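CYTH domain-containing protein (Pyrococcus horikoshii, PDB 2DC4) is of unknown function but has a CYTH domain, a family typically acting on triphosphorylated compounds, and forms a two-fold symmetric dimer. Local coordinates at the interface of chains A and B. Sequence-based numbering; all coordinates share one arbitrary frame. Chains: chain A/B, 165aa long hypothetical protein.

Contact 1: the interface of chains A and B. Residues chain A 57, 82, 86, 90; chain B 44, 57, 59, 75, 87.
The backbone carbonyl O of A:Gly82 lies above the plane of the B:Phe75 ring, beyond its rim at CE2 (3.8 Å), on the face opposite B:Ile57 CB and at van der Waals distance. Around it the evidence is for a nonpolar patch centred on A:Leu86, which loses 62 Å² to chain B, against 23 Å² for A:Leu90. The two methyls of A:Leu86 part company. CD1 settles on the stem of B:Tyr59, 3.6 Å from CB, while CD2 meets the methyl CG2 of B:Ile57, also at 3.6 Å, the para carbon CZ of B:Phe75, 4.0 Å away, and CZ of B:Phe87 at 4.1 Å. With CG anti to the backbone N (chi1 172°), chi2 of 67° turns CD1 toward B:Tyr59 and CD2 toward B:Ile57; the leucine crosses B:Ile57 and B:Phe75 at about right angles. A:Leu90 forks likewise: CD1 is 4.1 Å from CE2 of B:Phe87, and CD2 lies at the same distance from CD2 of B:Tyr59, the two side chains running past each other in opposite directions. Within chain B, B:Leu44 CD2 sits 3.9 Å above one face of the B:Phe87 ring, toward its rim, and B:Ile57 CB similarly covers a face of B:Phe75. Helix 80-89 of chain A and the residue following it thus pack on strands 42-49, 54-62 and 69-76 of chain B, beside that chain's own helix 80-89.

Contact 2: the interface of chains A and B. Residues chain A 57, 75-77; chain B 57, 75-77.
Backbones meet in an antiparallel beta bridge between A:Val77 and B:Val77, which are both extended and whose CA atoms lie 4.3 Å apart. The approach is equally close on both sides of the bridge: O of A:Glu76 is 3.6 Å from CA of B:Val77, and O of B:Glu76 repeats this at CA of A:Val77. The two valines touch through their CG1 methyls, 3.8 Å apart, close to the two-fold axis. In each, CG1 stands anti to the carbonyl carbon (chi1 -58° in A:Val77), which directs this branch, rather than CG2, at the partner. That methyl also meets the partner's phenylalanine, the two side chains crossing obliquely: CG1 of B:Val77 is 4.0 Å from CE1 of A:Phe75, and CG1 of A:Val77 sits at the same distance from CE1 of B:Phe75. Each CG1 thus faces a valine methyl and a ring atom of the partner that lie side by side. The ring of A:Phe75 is carried by a CG placed between the backbone N and the carbonyl carbon (chi1 59°). The rings are backed from within their own chains, with CB of A:Ile57 4.0 Å above one face of A:Phe75, offset toward the rim, which may help hold the ring in place. The CD1 end of B:Ile57 reaches toward CE1 of A:Phe75 at 4.3 Å, a looser contact. A:Glu76 and B:Glu76 hide essentially no surface, so their part here is played by the main chain. The valines follow directly on strand 69-76 and precede helix 80-89, placing the bridge in the short connection between these elements, with A:Ile57 and B:Ile57 supplied by the neighbouring strand 54-62.

Contact 1: the interface of chains A and B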
loop_
_atom_site.group_PDB
_atom_site.type_symbol
_atom_site.label_atom_id
_atom_site.label_comp_id
_atom_site.label_asym_id
_atom_site.label_seq_id
_atom_site.Cartn_x
_atom_site.Cartn_y
_atom_site.Cartn_z
ATOM N N ILE A 57 -3.055 1.154 -5.024
ATOM C CA ILE A 57 -1.686 1.026 -5.489
ATOM C C ILE A 57 -1.881 -0.014 -6.577
ATOM O O ILE A 57 -2.553 -1.027 -6.352
ATOM C CB ILE A 57 -0.720 0.452 -4.443
ATOM C CG1 ILE A 57 -0.468 1.491 -3.350
ATOM C CG2 ILE A 57 0.589 0.035 -5.134
ATOM C CD1 ILE A 57 0.521 1.041 -2.276
ATOM N N GLY A 82 0.562 9.011 1.450
ATOM C CA GLY A 82 1.574 8.202 2.104
ATOM C C GLY A 82 2.180 7.190 1.153
ATOM O O GLY A 82 3.372 6.918 1.205
ATOM N N LEU A 86 6.034 6.949 0.180
ATOM C CA LEU A 86 6.747 5.689 0.339
ATOM C C LEU A 86 7.584 5.308 -0.876
ATOM O O LEU A 86 8.764 4.992 -0.747
ATOM C CB LEU A 86 5.762 4.555 0.632
ATOM C CG LEU A 86 6.353 3.142 0.646
ATOM C CD1 LEU A 86 7.306 3.005 1.821
ATOM C CD2 LEU A 86 5.233 2.114 0.757
ATOM N N LEU A 90 11.645 5.014 -1.259
ATOM C CA LEU A 90 12.233 3.729 -1.606
ATOM C C LEU A 90 13.164 3.879 -2.808
ATOM O O LEU A 90 13.792 2.915 -3.238
ATOM C CB LEU A 90 11.141 2.697 -1.909
ATOM C CG LEU A 90 10.316 2.238 -0.704
ATOM C CD1 LEU A 90 9.234 1.264 -1.144
ATOM C CD2 LEU A 90 11.243 1.581 0.315
ATOM N N LEU B 44 11.334 -1.818 6.154
ATOM C CA LEU B 44 10.088 -1.894 5.404
ATOM C C LEU B 44 9.391 -3.187 5.780
ATOM O O LEU B 44 10.001 -4.250 5.783
ATOM C CB LEU B 44 10.357 -1.886 3.896
ATOM C CG LEU B 44 9.132 -2.038 2.981
ATOM C CD1 LEU B 44 8.154 -0.900 3.211
ATOM C CD2 LEU B 44 9.596 -2.066 1.537
ATOM N N ILE B 57 1.243 -1.081 5.766
ATOM C CA ILE B 57 2.546 -1.085 5.121
ATOM C C ILE B 57 3.263 -0.067 6.001
ATOM O O ILE B 57 2.711 1.005 6.283
ATOM C CB ILE B 57 2.523 -0.564 3.677
ATOM C CG1 ILE B 57 1.897 -1.614 2.752
ATOM C CG2 ILE B 57 3.951 -0.224 3.237
ATOM C CD1 ILE B 57 1.814 -1.195 1.287
ATOM N N TYR B 59 7.098 1.914 6.829
ATOM C CA TYR B 59 8.466 2.255 6.459
ATOM C C TYR B 59 9.053 3.054 7.609
ATOM O O TYR B 59 8.392 3.932 8.168
ATOM C CB TYR B 59 8.489 3.100 5.181
ATOM C CG TYR B 59 9.818 3.780 4.888
ATOM C CD1 TYR B 59 10.146 5.000 5.480
ATOM C CD2 TYR B 59 10.731 3.213 4.001
ATOM C CE1 TYR B 59 11.351 5.639 5.193
ATOM C CE2 TYR B 59 11.936 3.843 3.705
ATOM C CZ TYR B 59 12.238 5.056 4.303
ATOM O OH TYR B 59 13.431 5.679 4.001
ATOM N N PHE B 75 0.580 3.306 6.755
ATOM C CA PHE B 75 -0.785 3.484 6.298
ATOM C C PHE B 75 -1.451 2.138 6.124
ATOM O O PHE B 75 -0.793 1.129 5.858
ATOM C CB PHE B 75 -0.855 4.313 5.000
ATOM C CG PHE B 75 -0.068 3.748 3.854
ATOM C CD1 PHE B 75 -0.632 2.803 2.994
ATOM C CD2 PHE B 75 1.233 4.176 3.616
ATOM C CE1 PHE B 75 0.097 2.303 1.909
ATOM C CE2 PHE B 75 1.966 3.685 2.542
ATOM C CZ PHE B 75 1.397 2.745 1.684
ATOM N N PHE B 87 5.941 -5.982 -3.228
ATOM C CA PHE B 87 7.336 -5.713 -2.935
ATOM C C PHE B 87 8.264 -6.766 -3.514
ATOM O O PHE B 87 9.359 -6.447 -3.967
ATOM C CB PHE B 87 7.521 -5.524 -1.431
ATOM C CG PHE B 87 6.898 -4.254 -0.923
ATOM C CD1 PHE B 87 5.938 -4.271 0.091
ATOM C CD2 PHE B 87 7.240 -3.033 -1.500
ATOM C CE1 PHE B 87 5.332 -3.088 0.511
ATOM C CE2 PHE B 87 6.640 -1.854 -1.088
ATOM C CZ PHE B 87 5.686 -1.879 -0.083
#

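Contact 2: the interface of chains A and B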
loop_
_atom_site.group_PDB
_atom_site.type_symbol
_atom_site.label_atom_id
_atom_site.label_comp_id
_atom_site.label_asym_id
_atom_site.label_seq_id
_atom_site.Cartn_x
_atom_site.Cartn_y
_atom_site.Cartn_z
ATOM N N ILE A 57 -3.055 1.154 -5.024
ATOM C CA ILE A 57 -1.686 1.026 -5.489
ATOM C C ILE A 57 -1.881 -0.014 -6.577
ATOM O O ILE A 57 -2.553 -1.027 -6.352
ATOM C CB ILE A 57 -0.720 0.452 -4.443
ATOM C CG1 ILE A 57 -0.468 1.491 -3.350
ATOM C CG2 ILE A 57 0.589 0.035 -5.134
ATOM C CD1 ILE A 57 0.521 1.041 -2.276
ATOM N N PHE A 75 -4.582 -3.126 -5.153
ATOM C CA PHE A 75 -5.239 -3.193 -3.863
ATOM C C PHE A 75 -5.477 -1.803 -3.315
ATOM O O PHE A 75 -4.742 -0.859 -3.613
ATOM C CB PHE A 75 -4.449 -4.063 -2.868
ATOM C CG PHE A 75 -3.048 -3.599 -2.606
ATOM C CD1 PHE A 75 -2.780 -2.666 -1.603
ATOM C CD2 PHE A 75 -1.985 -4.122 -3.332
ATOM C CE1 PHE A 75 -1.468 -2.267 -1.332
ATOM C CE2 PHE A 75 -0.674 -3.734 -3.070
ATOM C CZ PHE A 75 -0.409 -2.804 -2.067
ATOM N N GLU A 76 -6.536 -1.685 -2.531
ATOM C CA GLU A 76 -6.923 -0.414 -1.946
ATOM C C GLU A 76 -6.023 -0.017 -0.783
ATOM O O GLU A 76 -5.598 -0.869 -0.014
ATOM C CB GLU A 76 -8.364 -0.512 -1.446
ATOM C CG GLU A 76 -8.962 0.813 -1.014
ATOM C CD GLU A 76 -10.324 0.656 -0.360
ATOM O OE1 GLU A 76 -11.126 -0.178 -0.824
ATOM O OE2 GLU A 76 -10.601 1.379 0.615
ATOM N N VAL A 77 -5.725 1.278 -0.676
ATOM C CA VAL A 77 -4.933 1.797 0.440
ATOM C C VAL A 77 -5.710 2.963 1.031
ATOM O O VAL A 77 -6.533 3.575 0.351
ATOM C CB VAL A 77 -3.517 2.271 0.014
ATOM C CG1 VAL A 77 -2.764 1.108 -0.635
ATOM C CG2 VAL A 77 -3.601 3.471 -0.924
ATOM N N ILE B 57 1.243 -1.081 5.766
ATOM C CA ILE B 57 2.546 -1.085 5.121
ATOM C C ILE B 57 3.263 -0.067 6.001
ATOM O O ILE B 57 2.711 1.005 6.283
ATOM C CB ILE B 57 2.523 -0.564 3.677
ATOM C CG1 ILE B 57 1.897 -1.614 2.752
ATOM C CG2 ILE B 57 3.951 -0.224 3.237
ATOM C CD1 ILE B 57 1.814 -1.195 1.287
ATOM N N PHE B 75 0.580 3.306 6.755
ATOM C CA PHE B 75 -0.785 3.484 6.298
ATOM C C PHE B 75 -1.451 2.138 6.124
ATOM O O PHE B 75 -0.793 1.129 5.858
ATOM C CB PHE B 75 -0.855 4.313 5.000
ATOM C CG PHE B 75 -0.068 3.748 3.854
ATOM C CD1 PHE B 75 -0.632 2.803 2.994
ATOM C CD2 PHE B 75 1.233 4.176 3.616
ATOM C CE1 PHE B 75 0.097 2.303 1.909
ATOM C CE2 PHE B 75 1.966 3.685 2.542
ATOM C CZ PHE B 75 1.397 2.745 1.684
ATOM N N GLU B 76 -2.763 2.134 6.306
ATOM C CA GLU B 76 -3.554 0.917 6.200
ATOM C C GLU B 76 -3.748 0.495 4.750
ATOM O O GLU B 76 -3.901 1.341 3.874
ATOM C CB GLU B 76 -4.927 1.140 6.836
ATOM C CG GLU B 76 -5.763 -0.131 6.952
ATOM C CD GLU B 76 -7.158 0.122 7.495
ATOM O OE1 GLU B 76 -7.323 1.039 8.320
ATOM O OE2 GLU B 76 -8.091 -0.611 7.109
ATOM N N VAL B 77 -3.727 -0.814 4.507
ATOM C CA VAL B 77 -3.961 -1.355 3.172
ATOM C C VAL B 77 -5.014 -2.444 3.325
ATOM O O VAL B 77 -5.140 -3.044 4.385
ATOM C CB VAL B 77 -2.683 -1.959 2.540
ATOM C CG1 VAL B 77 -1.610 -0.882 2.438
ATOM C CG2 VAL B 77 -2.182 -3.147 3.360
#

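The CA centres of contact 1 and contact 2 are about 8 Å apart, and A:Ile57, B:Ile57 and B:Phe75 belong to both, which makes them adjoining zones of one interface. Contact 2 straddles the two-fold axis and is its own symmetric counterpart, whereas contact 1 lies to one side and has a twin with the chains exchanged. Strand 69-76, the short connection after it and helix 80-89 run from one contact to the other, so the central bridge probably helps set each helix against the partner's sheet. This reciprocal arrangement is consistent with a dimer of this protein.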